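Local coordinates for ribulose bisphosphate carboxylase (Pyrococcus horikoshii, PDB 2D69), which probably catalyses the addition of CO2 and water to ribulose 1,5-bisphosphate, giving two molecules of 3-phosphoglycerate, in an archaeal AMP degradation pathway, at residues K205-R210 against Y223-T228; E168-I173 against D183-D188; F123-E128 against A302-V307; T294-A299 against N330-S335. All blocks are in the same frame, centred on the assembly; numbering follows the deposited sequence.

Interaction 1: residues K205-R210 against Y223-T228. With SO4 (sulfate ion), chain I.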
# COMPACT_ATOMS: atom_id res chain seq x y z
N LYS A 205 10.44 21.25 -18.95
CA LYS A 205 10.80 22.52 -19.60
C LYS A 205 9.67 23.17 -20.36
O LYS A 205 9.42 24.35 -20.22
CB LYS A 205 12.02 22.34 -20.51
CG LYS A 205 12.55 23.57 -21.24
CD LYS A 205 13.08 24.63 -20.28
CE LYS A 205 13.62 25.81 -21.07
NZ LYS A 205 14.24 26.87 -20.15
N LEU A 206 8.97 22.41 -21.19
CA LEU A 206 8.05 23.02 -22.16
C LEU A 206 6.82 23.63 -21.53
O LEU A 206 6.28 24.61 -22.04
CB LEU A 206 7.65 22.01 -23.22
CG LEU A 206 8.54 21.93 -24.45
CD1 LEU A 206 8.30 23.12 -25.31
CD2 LEU A 206 10.04 21.81 -24.04
N TYR A 207 6.39 23.08 -20.41
CA TYR A 207 5.21 23.61 -19.72
C TYR A 207 5.55 24.90 -19.00
O TYR A 207 4.69 25.75 -18.80
CB TYR A 207 4.55 22.53 -18.82
CG TYR A 207 3.80 21.50 -19.67
CD1 TYR A 207 4.37 20.28 -20.01
CD2 TYR A 207 2.53 21.81 -20.23
CE1 TYR A 207 3.71 19.43 -20.81
CE2 TYR A 207 1.87 20.95 -21.03
CZ TYR A 207 2.47 19.76 -21.35
OH TYR A 207 1.87 18.83 -22.16
N ARG A 208 6.80 25.05 -18.59
CA ARG A 208 7.27 26.34 -18.08
C ARG A 208 7.26 27.43 -19.17
O ARG A 208 6.79 28.54 -18.95
CB ARG A 208 8.67 26.23 -17.47
CG ARG A 208 8.72 25.29 -16.26
CD ARG A 208 10.11 25.15 -15.60
NE ARG A 208 10.51 26.43 -15.02
CZ ARG A 208 11.33 27.33 -15.59
NH1 ARG A 208 11.90 27.10 -16.78
NH2 ARG A 208 11.59 28.48 -14.94
N VAL A 209 7.74 27.08 -20.34
CA VAL A 209 7.69 27.99 -21.48
C VAL A 209 6.23 28.30 -21.82
O VAL A 209 5.87 29.48 -22.04
CB VAL A 209 8.33 27.34 -22.73
CG1 VAL A 209 8.13 28.21 -24.02
CG2 VAL A 209 9.80 27.01 -22.51
N ARG A 210 5.40 27.25 -21.85
CA ARG A 210 3.99 27.37 -22.10
C ARG A 210 3.38 28.40 -21.17
O ARG A 210 2.71 29.34 -21.62
CB ARG A 210 3.30 26.00 -21.89
CG ARG A 210 1.87 25.92 -22.34
CD ARG A 210 0.89 26.53 -21.38
NE ARG A 210 0.68 25.75 -20.16
CZ ARG A 210 -0.12 24.70 -20.03
NH1 ARG A 210 -0.82 24.19 -21.04
NH2 ARG A 210 -0.24 24.12 -18.82
N TYR A 223 -0.27 21.76 -25.69
CA TYR A 223 0.82 20.94 -26.19
C TYR A 223 0.33 19.52 -26.39
O TYR A 223 0.04 18.82 -25.43
CB TYR A 223 1.98 20.96 -25.16
CG TYR A 223 3.25 20.25 -25.59
CD1 TYR A 223 3.43 19.82 -26.89
CD2 TYR A 223 4.27 20.01 -24.70
CE1 TYR A 223 4.56 19.16 -27.26
CE2 TYR A 223 5.44 19.37 -25.08
CZ TYR A 223 5.57 18.93 -26.33
OH TYR A 223 6.71 18.27 -26.71
N LEU A 224 0.27 19.11 -27.64
CA LEU A 224 -0.11 17.79 -28.03
C LEU A 224 1.14 16.97 -27.97
O LEU A 224 1.77 16.66 -28.99
CB LEU A 224 -0.70 17.79 -29.44
CG LEU A 224 -1.81 18.84 -29.64
CD1 LEU A 224 -2.22 18.88 -31.08
CD2 LEU A 224 -3.01 18.62 -28.77
N ILE A 225 1.48 16.59 -26.76
CA ILE A 225 2.72 15.91 -26.44
C ILE A 225 2.57 14.44 -26.65
O ILE A 225 1.62 13.84 -26.15
CB ILE A 225 3.15 16.29 -25.00
CG1 ILE A 225 4.52 15.68 -24.68
CG2 ILE A 225 2.11 15.87 -23.94
CD1 ILE A 225 5.21 16.41 -23.58
N ASN A 226 3.52 13.85 -27.38
CA ASN A 226 3.46 12.44 -27.78
C ASN A 226 3.88 11.47 -26.66
O ASN A 226 5.05 11.34 -26.35
CB ASN A 226 4.35 12.27 -28.97
CG ASN A 226 4.18 10.96 -29.65
OD1 ASN A 226 4.76 10.73 -30.74
ND2 ASN A 226 3.32 10.13 -29.13
N ILE A 227 2.91 10.81 -26.05
CA ILE A 227 3.12 9.84 -24.95
C ILE A 227 3.15 8.40 -25.48
O ILE A 227 3.24 7.46 -24.71
CB ILE A 227 2.02 9.94 -23.90
CG1 ILE A 227 0.66 9.53 -24.44
CG2 ILE A 227 1.86 11.43 -23.35
CD1 ILE A 227 -0.35 9.19 -23.31
N THR A 228 3.05 8.24 -26.77
CA THR A 228 3.04 6.92 -27.39
C THR A 228 4.25 6.09 -26.90
O THR A 228 5.37 6.59 -26.79
CB THR A 228 3.10 7.05 -28.89
OG1 THR A 228 2.03 7.84 -29.37
CG2 THR A 228 2.95 5.71 -29.59
S SO4 I . 11.13 29.59 -19.78
O1 SO4 I . 11.62 30.78 -19.09
O2 SO4 I . 10.73 29.97 -21.13
O3 SO4 I . 12.17 28.57 -19.80
O4 SO4 I . 9.97 29.09 -19.05
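Y207 and Y223 meet as two phenols whose long axes run at about a right angle, with ring planes 42° apart and centroids 5.7 Å from each other. The far end of Y207 does the touching: its CZ lies 3.8 Å from Y223 CD2. The Y207 hydroxyl reaches further in, with OH 3.5 Å from I225 CG2 and close to Y223 CB. L206, one residue earlier on the helix, meets the Y223 ring farther along, its CB lying 3.9 Å from Y223 CE2. With CG anti to the backbone N (chi1 -175°), Y223 lays one ring face against I225, two residues on, whose CB stands 3.7 Å above the ring centre. Its hydroxyl, beyond these apolar neighbours, is hydrogen-bonded to D187 and R202. Y207 is also lined at the edge by R210, whose guanidinium turns a face to CD2 of that ring. An alanine in place of Y207 would probably open a gap between helix and strand and leave Y223 CB and I225 CG2 without the phenol they pack on. On the outer side of the helix K205 NZ donates to O3 of a sulfate at 2.7 Å, an ion probably taken from the crystallisation liquor, and R208 pairs with E145 of a neighbouring subunit. The contact closes the beta-alpha-beta unit of strand 184-186, helix 199-217 and strand 222-224 in the alpha/beta barrel, with L206 and Y223 packed against helix 167-179 and Y207 and I225 against helix 231-244.

Interaction 2: residues E168-I173 against D183-D188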
# COMPACT_ATOMS: atom_id res chain seq x y z
N GLU A 168 16.35 22.02 -25.00
CA GLU A 168 16.54 23.47 -25.08
C GLU A 168 16.14 24.04 -26.44
O GLU A 168 15.53 25.08 -26.54
CB GLU A 168 18.00 23.84 -24.80
CG GLU A 168 18.25 25.33 -24.68
CD GLU A 168 17.29 26.02 -23.70
OE1 GLU A 168 16.80 27.14 -23.98
OE2 GLU A 168 16.98 25.42 -22.64
N GLU A 169 16.48 23.33 -27.51
CA GLU A 169 16.22 23.82 -28.86
C GLU A 169 14.71 23.74 -29.07
O GLU A 169 14.11 24.60 -29.70
CB GLU A 169 16.95 22.98 -29.90
CG GLU A 169 18.48 23.06 -29.92
CD GLU A 169 19.14 21.88 -30.67
OE1 GLU A 169 18.57 20.77 -30.75
OE2 GLU A 169 20.25 22.03 -31.19
N TYR A 170 14.07 22.70 -28.52
CA TYR A 170 12.64 22.53 -28.68
C TYR A 170 11.91 23.64 -27.92
O TYR A 170 10.95 24.19 -28.42
CB TYR A 170 12.18 21.18 -28.18
CG TYR A 170 11.00 20.58 -28.88
CD1 TYR A 170 11.09 20.20 -30.21
CD2 TYR A 170 9.79 20.34 -28.21
CE1 TYR A 170 10.03 19.61 -30.88
CE2 TYR A 170 8.70 19.71 -28.89
CZ TYR A 170 8.85 19.36 -30.23
OH TYR A 170 7.86 18.70 -30.97
N ALA A 171 12.41 24.00 -26.74
CA ALA A 171 11.86 25.11 -25.96
C ALA A 171 11.88 26.40 -26.74
O ALA A 171 10.96 27.22 -26.61
CB ALA A 171 12.61 25.27 -24.65
N GLU A 172 12.92 26.60 -27.53
CA GLU A 172 13.08 27.88 -28.26
C GLU A 172 12.13 27.96 -29.44
O GLU A 172 11.53 28.98 -29.70
CB GLU A 172 14.54 28.11 -28.71
CG GLU A 172 15.47 28.29 -27.51
CD GLU A 172 16.98 28.39 -27.85
OE1 GLU A 172 17.46 27.86 -28.90
OE2 GLU A 172 17.68 29.00 -27.02
N ILE A 173 12.01 26.87 -30.18
CA ILE A 173 11.05 26.88 -31.25
C ILE A 173 9.63 26.99 -30.73
O ILE A 173 8.84 27.76 -31.27
CB ILE A 173 11.30 25.73 -32.25
CG1 ILE A 173 10.34 25.86 -33.43
CG2 ILE A 173 11.23 24.37 -31.62
CD1 ILE A 173 10.58 27.14 -34.22
N ASP A 183 -1.92 27.88 -31.32
CA ASP A 183 -2.59 27.44 -30.11
C ASP A 183 -1.89 26.22 -29.52
O ASP A 183 -1.62 26.18 -28.32
CB ASP A 183 -4.06 27.16 -30.34
CG ASP A 183 -4.81 28.33 -30.90
OD1 ASP A 183 -4.88 29.35 -30.18
OD2 ASP A 183 -5.34 28.32 -32.03
N LEU A 184 -1.57 25.26 -30.40
CA LEU A 184 -1.14 23.94 -30.03
C LEU A 184 0.20 23.54 -30.65
O LEU A 184 0.35 23.44 -31.86
CB LEU A 184 -2.22 22.99 -30.51
CG LEU A 184 -3.63 23.17 -29.94
CD1 LEU A 184 -4.55 22.18 -30.61
CD2 LEU A 184 -3.61 22.99 -28.43
N LEU A 185 1.23 23.37 -29.81
CA LEU A 185 2.47 22.78 -30.24
C LEU A 185 2.16 21.33 -30.42
O LEU A 185 1.40 20.77 -29.63
CB LEU A 185 3.52 22.96 -29.17
CG LEU A 185 4.89 22.33 -29.47
CD1 LEU A 185 5.58 22.98 -30.67
CD2 LEU A 185 5.74 22.39 -28.23
N LYS A 186 2.73 20.69 -31.43
CA LYS A 186 2.45 19.29 -31.66
C LYS A 186 3.74 18.53 -31.91
O LYS A 186 4.53 18.89 -32.76
CB LYS A 186 1.46 19.11 -32.82
CG LYS A 186 1.06 17.69 -33.17
CD LYS A 186 -0.00 17.57 -34.30
CE LYS A 186 0.03 16.13 -34.93
NZ LYS A 186 1.40 15.38 -35.02
N ASP A 187 3.94 17.44 -31.18
CA ASP A 187 5.05 16.54 -31.47
C ASP A 187 4.74 15.71 -32.69
O ASP A 187 3.60 15.29 -32.86
CB ASP A 187 5.25 15.52 -30.35
CG ASP A 187 5.89 16.09 -29.10
OD1 ASP A 187 6.46 17.21 -29.11
OD2 ASP A 187 5.86 15.43 -28.04
N ASP A 188 5.78 15.36 -33.44
CA ASP A 188 5.71 14.40 -34.50
C ASP A 188 5.41 13.03 -33.95
O ASP A 188 5.81 12.69 -32.85
CB ASP A 188 7.04 14.31 -35.24
CG ASP A 188 6.91 13.54 -36.53
OD1 ASP A 188 7.38 12.36 -36.61
OD2 ASP A 188 6.32 14.07 -37.50
O HOH W 1 8.35 16.75 -32.87
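The Y170 ring and the D187 carboxylate, two flat groups turned 52° apart, meet at the phenol oxygen. F191 stacks on the Y170 ring and W165 meets it edge-to-face, while L185 CD2 approaches it obliquely, 4.0 Å from CE2. The hydroxyl serves as both donor and acceptor. Y170 OH gives its proton to D187 OD1 at 2.8 Å, meeting that oxygen on its anti side and 22° out of the carboxylate plane. It accepts in turn from a water 2.8 Å away from Y170 OH, and this water takes the D188 backbone N-H, bridging helix and loop a second time. OD1 also accepts from Y223 OH, whereas OD2 is held by a salt bridge to R202 and by the backbone N-H of N226. Four partners thus fix the rotation of a buried carboxylate, and the arginine probably offsets its charge. D187 CG sits anti to its own carbonyl carbon (chi1 -75°), which turns the carboxylate toward the tyrosine. K186 points away from the helix, on the other side of the strand from L185, and its NZ donates to D187 O at 3.1 Å. K186, through a carbamate absent here, and D188 are predicted to bind magnesium, and D187 lies between them in the chain. L185 fills the space between strand 184-186 and helix 167-179, touching A174, L177 and W178, and also reaches L206 of helix 199-217. The contact completes the crossover from strand 154-157 through helix 167-179 to strand 184-186, beside strand 222-224.

Interaction 3: residues F123-E128 against A302-V307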
# COMPACT_ATOMS: atom_id res chain seq x y z
N PHE A 123 -20.03 0.42 -39.25
CA PHE A 123 -20.78 -0.39 -38.32
C PHE A 123 -21.73 0.57 -37.54
O PHE A 123 -21.51 1.81 -37.47
CB PHE A 123 -19.86 -1.24 -37.44
CG PHE A 123 -19.02 -0.43 -36.47
CD1 PHE A 123 -19.38 -0.33 -35.17
CD2 PHE A 123 -17.86 0.21 -36.90
CE1 PHE A 123 -18.59 0.41 -34.26
CE2 PHE A 123 -17.08 0.99 -35.98
CZ PHE A 123 -17.45 1.07 -34.70
N HIS A 124 -22.82 0.01 -37.05
CA HIS A 124 -23.84 0.78 -36.36
C HIS A 124 -24.12 0.06 -35.03
O HIS A 124 -24.80 -0.96 -34.99
CB HIS A 124 -25.10 0.93 -37.26
CG HIS A 124 -24.79 1.39 -38.67
ND1 HIS A 124 -23.79 2.30 -38.95
CD2 HIS A 124 -25.29 1.03 -39.87
CE1 HIS A 124 -23.69 2.48 -40.25
NE2 HIS A 124 -24.58 1.72 -40.83
N PRO A 125 -23.59 0.57 -33.93
CA PRO A 125 -23.89 -0.05 -32.63
C PRO A 125 -25.25 0.32 -32.08
O PRO A 125 -25.57 1.49 -32.04
CB PRO A 125 -22.75 0.43 -31.74
CG PRO A 125 -22.36 1.84 -32.37
CD PRO A 125 -22.59 1.63 -33.83
N PRO A 126 -26.04 -0.65 -31.61
CA PRO A 126 -27.32 -0.33 -30.96
C PRO A 126 -27.10 0.36 -29.63
O PRO A 126 -25.97 0.40 -29.11
CB PRO A 126 -27.98 -1.69 -30.79
CG PRO A 126 -26.77 -2.69 -30.76
CD PRO A 126 -25.78 -2.10 -31.67
N TYR A 127 -28.17 0.93 -29.09
CA TYR A 127 -28.06 1.74 -27.86
C TYR A 127 -27.42 0.93 -26.73
O TYR A 127 -26.59 1.43 -25.98
CB TYR A 127 -29.43 2.30 -27.45
CG TYR A 127 -29.32 3.30 -26.30
CD1 TYR A 127 -29.03 4.65 -26.54
CD2 TYR A 127 -29.46 2.90 -25.00
CE1 TYR A 127 -28.90 5.53 -25.49
CE2 TYR A 127 -29.28 3.78 -23.95
CZ TYR A 127 -29.03 5.09 -24.21
OH TYR A 127 -28.92 5.95 -23.15
N GLU A 128 -27.77 -0.35 -26.62
CA GLU A 128 -27.36 -1.16 -25.51
C GLU A 128 -25.90 -1.59 -25.66
O GLU A 128 -25.32 -2.01 -24.68
CB GLU A 128 -28.28 -2.38 -25.29
CG GLU A 128 -29.64 -2.03 -24.64
CD GLU A 128 -29.53 -1.41 -23.24
OE1 GLU A 128 -30.16 -0.33 -23.05
OE2 GLU A 128 -28.87 -1.99 -22.34
N ALA A 302 -12.84 5.20 -32.69
CA ALA A 302 -12.01 6.06 -31.89
C ALA A 302 -12.89 7.08 -31.14
O ALA A 302 -12.56 7.44 -29.99
CB ALA A 302 -10.94 6.78 -32.77
N ARG A 303 -13.96 7.56 -31.79
CA ARG A 303 -14.90 8.48 -31.14
C ARG A 303 -15.66 7.80 -29.98
O ARG A 303 -15.90 8.39 -28.93
CB ARG A 303 -15.88 9.03 -32.17
CG ARG A 303 -16.92 9.95 -31.56
CD ARG A 303 -17.71 10.77 -32.55
NE ARG A 303 -18.67 11.57 -31.83
CZ ARG A 303 -19.82 12.03 -32.30
NH1 ARG A 303 -20.18 11.78 -33.57
NH2 ARG A 303 -20.61 12.77 -31.52
N MET A 304 -16.03 6.53 -30.18
CA MET A 304 -16.84 5.82 -29.23
C MET A 304 -16.03 5.58 -27.94
O MET A 304 -16.50 5.94 -26.83
CB MET A 304 -17.35 4.52 -29.91
CG MET A 304 -18.23 3.57 -29.09
SD MET A 304 -18.77 2.02 -30.06
CE MET A 304 -18.35 2.52 -31.51
N ILE A 305 -14.81 5.07 -28.09
CA ILE A 305 -13.89 4.98 -26.98
C ILE A 305 -13.71 6.36 -26.40
O ILE A 305 -13.92 6.62 -25.21
CB ILE A 305 -12.53 4.35 -27.41
CG1 ILE A 305 -12.74 2.89 -27.78
CG2 ILE A 305 -11.55 4.42 -26.24
CD1 ILE A 305 -11.65 2.30 -28.64
N GLY A 306 -13.36 7.30 -27.27
CA GLY A 306 -13.31 8.67 -26.83
C GLY A 306 -12.07 9.49 -27.07
O GLY A 306 -11.60 10.12 -26.14
N VAL A 307 -11.57 9.53 -28.31
CA VAL A 307 -10.54 10.52 -28.67
C VAL A 307 -11.24 11.83 -28.80
O VAL A 307 -12.41 11.84 -29.15
CB VAL A 307 -9.75 10.13 -29.98
CG1 VAL A 307 -9.14 8.77 -29.83
CG2 VAL A 307 -10.59 10.26 -31.17
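F123 and M304 are brought together by two different torsions. The phenylalanine CG stands between its backbone N and carbonyl carbon (chi1 68°), which swings the ring off the strand toward the helix. M304 instead leaves its helix fully extended, chi1 and chi2 both at 180°, and its methyl is modelled nearly eclipsed at chi3 -13°; the SD-CE bond is short, so the exact place of CE is doubtful. The meeting joins the N-terminal domain to the alpha/beta barrel: strand 115-124 carries F123, and barrel helix 295-305 carries M304. The methyl comes in at the edge of the phenyl ring, near its plane; as modelled, M304 CE is 3.5 Å from F123 CE1 and 3.6 Å from F123 CZ. P125 points CG at the same methyl, 4.2 Å from M304 CE, just before P126 takes the N-cap position of helix 127-130. The packing is wholly apolar, with V28 and L101 against F123, F133 against M304 and W337 against P125. A polar tie runs alongside it, from F123 O to K300 NZ on the same barrel helix. Beyond M304 the helix ends in a Schellman motif with G306 as its C-prime residue, at a positive phi where a side chain would jam against the preceding carbonyl. There A302 O accepts two backbone bonds from opposite faces of its plane, G306 N at 2.8 Å and V307 N at 2.9 Å.

Interaction 4: residues T294-A299 against N330-S335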
# COMPACT_ATOMS: atom_id res chain seq x y z
N THR A 294 -12.23 1.11 -43.46
CA THR A 294 -12.28 2.51 -43.88
C THR A 294 -11.89 3.42 -42.74
O THR A 294 -12.01 3.05 -41.58
CB THR A 294 -13.67 2.91 -44.34
OG1 THR A 294 -14.58 2.76 -43.24
CG2 THR A 294 -14.18 2.00 -45.46
N MET A 295 -11.45 4.63 -43.08
CA MET A 295 -11.12 5.65 -42.10
C MET A 295 -12.37 6.02 -41.30
O MET A 295 -12.26 6.35 -40.13
CB MET A 295 -10.50 6.93 -42.73
CG MET A 295 -10.06 7.99 -41.68
SD MET A 295 -8.75 7.34 -40.59
CE MET A 295 -9.24 7.95 -39.03
N LEU A 296 -13.55 5.93 -41.93
CA LEU A 296 -14.81 6.22 -41.24
C LEU A 296 -15.06 5.26 -40.05
O LEU A 296 -15.46 5.70 -38.97
CB LEU A 296 -15.98 6.14 -42.22
CG LEU A 296 -17.39 6.20 -41.60
CD1 LEU A 296 -17.53 7.53 -40.87
CD2 LEU A 296 -18.46 6.07 -42.68
N ALA A 297 -14.78 3.97 -40.26
CA ALA A 297 -15.00 2.97 -39.22
C ALA A 297 -14.00 3.12 -38.08
O ALA A 297 -14.35 3.05 -36.91
CB ALA A 297 -14.91 1.57 -39.82
N LEU A 298 -12.75 3.35 -38.45
CA LEU A 298 -11.70 3.62 -37.50
C LEU A 298 -12.07 4.81 -36.69
O LEU A 298 -11.98 4.78 -35.48
CB LEU A 298 -10.42 3.93 -38.23
CG LEU A 298 -9.08 3.63 -37.62
CD1 LEU A 298 -8.00 3.70 -38.73
CD2 LEU A 298 -8.76 4.63 -36.54
N ALA A 299 -12.52 5.86 -37.36
CA ALA A 299 -12.89 7.09 -36.70
C ALA A 299 -14.06 6.88 -35.73
O ALA A 299 -14.14 7.54 -34.69
CB ALA A 299 -13.26 8.16 -37.73
N ASN A 330 -15.77 13.87 -41.38
CA ASN A 330 -15.88 15.02 -40.49
C ASN A 330 -17.31 15.20 -40.00
O ASN A 330 -17.52 15.57 -38.84
CB ASN A 330 -15.43 16.34 -41.16
CG ASN A 330 -13.89 16.47 -41.34
OD1 ASN A 330 -13.40 17.55 -41.71
ND2 ASN A 330 -13.14 15.40 -41.10
N ASP A 331 -18.27 14.99 -40.92
CA ASP A 331 -19.69 15.12 -40.62
C ASP A 331 -20.07 14.14 -39.51
O ASP A 331 -20.75 14.49 -38.58
CB ASP A 331 -20.57 14.83 -41.86
CG ASP A 331 -20.60 16.01 -42.86
OD1 ASP A 331 -21.23 15.85 -43.92
OD2 ASP A 331 -20.01 17.10 -42.67
N PHE A 332 -19.64 12.90 -39.66
CA PHE A 332 -19.79 11.92 -38.59
C PHE A 332 -19.13 12.37 -37.28
O PHE A 332 -19.77 12.37 -36.25
CB PHE A 332 -19.22 10.55 -38.97
CG PHE A 332 -18.99 9.70 -37.78
CD1 PHE A 332 -20.10 9.17 -37.10
CD2 PHE A 332 -17.71 9.55 -37.24
CE1 PHE A 332 -19.91 8.47 -35.90
CE2 PHE A 332 -17.52 8.82 -36.06
CZ PHE A 332 -18.63 8.27 -35.39
N LEU A 333 -17.87 12.74 -37.32
CA LEU A 333 -17.17 13.16 -36.10
C LEU A 333 -17.94 14.24 -35.33
O LEU A 333 -17.92 14.26 -34.06
CB LEU A 333 -15.76 13.63 -36.39
CG LEU A 333 -14.77 12.49 -36.77
CD1 LEU A 333 -13.45 13.11 -37.12
CD2 LEU A 333 -14.53 11.48 -35.67
N LEU A 334 -18.61 15.12 -36.07
CA LEU A 334 -19.26 16.26 -35.45
C LEU A 334 -20.74 16.05 -35.21
O LEU A 334 -21.37 16.90 -34.62
CB LEU A 334 -19.06 17.54 -36.29
CG LEU A 334 -17.65 18.14 -36.36
CD1 LEU A 334 -17.58 19.11 -37.54
CD2 LEU A 334 -17.30 18.81 -35.05
N SER A 335 -21.30 14.92 -35.67
CA SER A 335 -22.73 14.69 -35.61
C SER A 335 -23.14 14.33 -34.18
O SER A 335 -22.34 13.83 -33.38
CB SER A 335 -23.16 13.53 -36.53
OG SER A 335 -22.57 12.32 -36.06
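L296 and F332 make the first of two apolar contacts between neighbouring barrel helices, whose short segments run nearly parallel at 15° with axes 10.2 Å apart. L296 CD1 rests 3.9 Å from F332 CB, at the root of the aromatic side chain. In the second, A299 CB packs against L333 CD2 at 4.1 Å. A third contact is of ring edge and carbonyl: F332 swings CG beside its carbonyl carbon (chi1 162°), which directs its rim at A299 O, near the ring plane and 3.9 Å from CE2. Hydrogen bonds finish the helix ends. T294 OG1 caps its helix by accepting from A297 N at 3.2 Å, and F332 O takes both S335 N and S335 OG, the latter at 2.8 Å in the carbonyl plane. R303 makes a cation-pi contact with F332, and W337 meets its ring edge-to-face. A serine in place of F332 removes the ring, which would probably open a gap beside L296 CD1 and A299 O and leave the R303 guanidinium without its aromatic mate. Between these segments the fit rests mainly on hydrocarbon packing, with one ring edge set against a carbonyl oxygen.

Overall arrangement
From the N terminus, 123-128, in the N-terminal domain, opens interaction 3, whose long loop closes only at 302-307. Within that loop two short beta-alpha-beta links follow in series: interaction 2 closes at 183-188, then interaction 1 at 223-228. These two touch, because strands 184-186 and 222-224 are neighbours in the barrel, joined by L224 N to L185 O. Interaction 4 opens at 294-299, before interaction 3 has closed, and ends at 330-335, so the two cross. They meet where R303 bonds to S335 O. Interaction 3 ties the N-terminal domain to helix 295-305, and interaction 4 ties that helix to helix 323-334, both about 28 to 33 Å, centre to centre, from interactions 1 and 2.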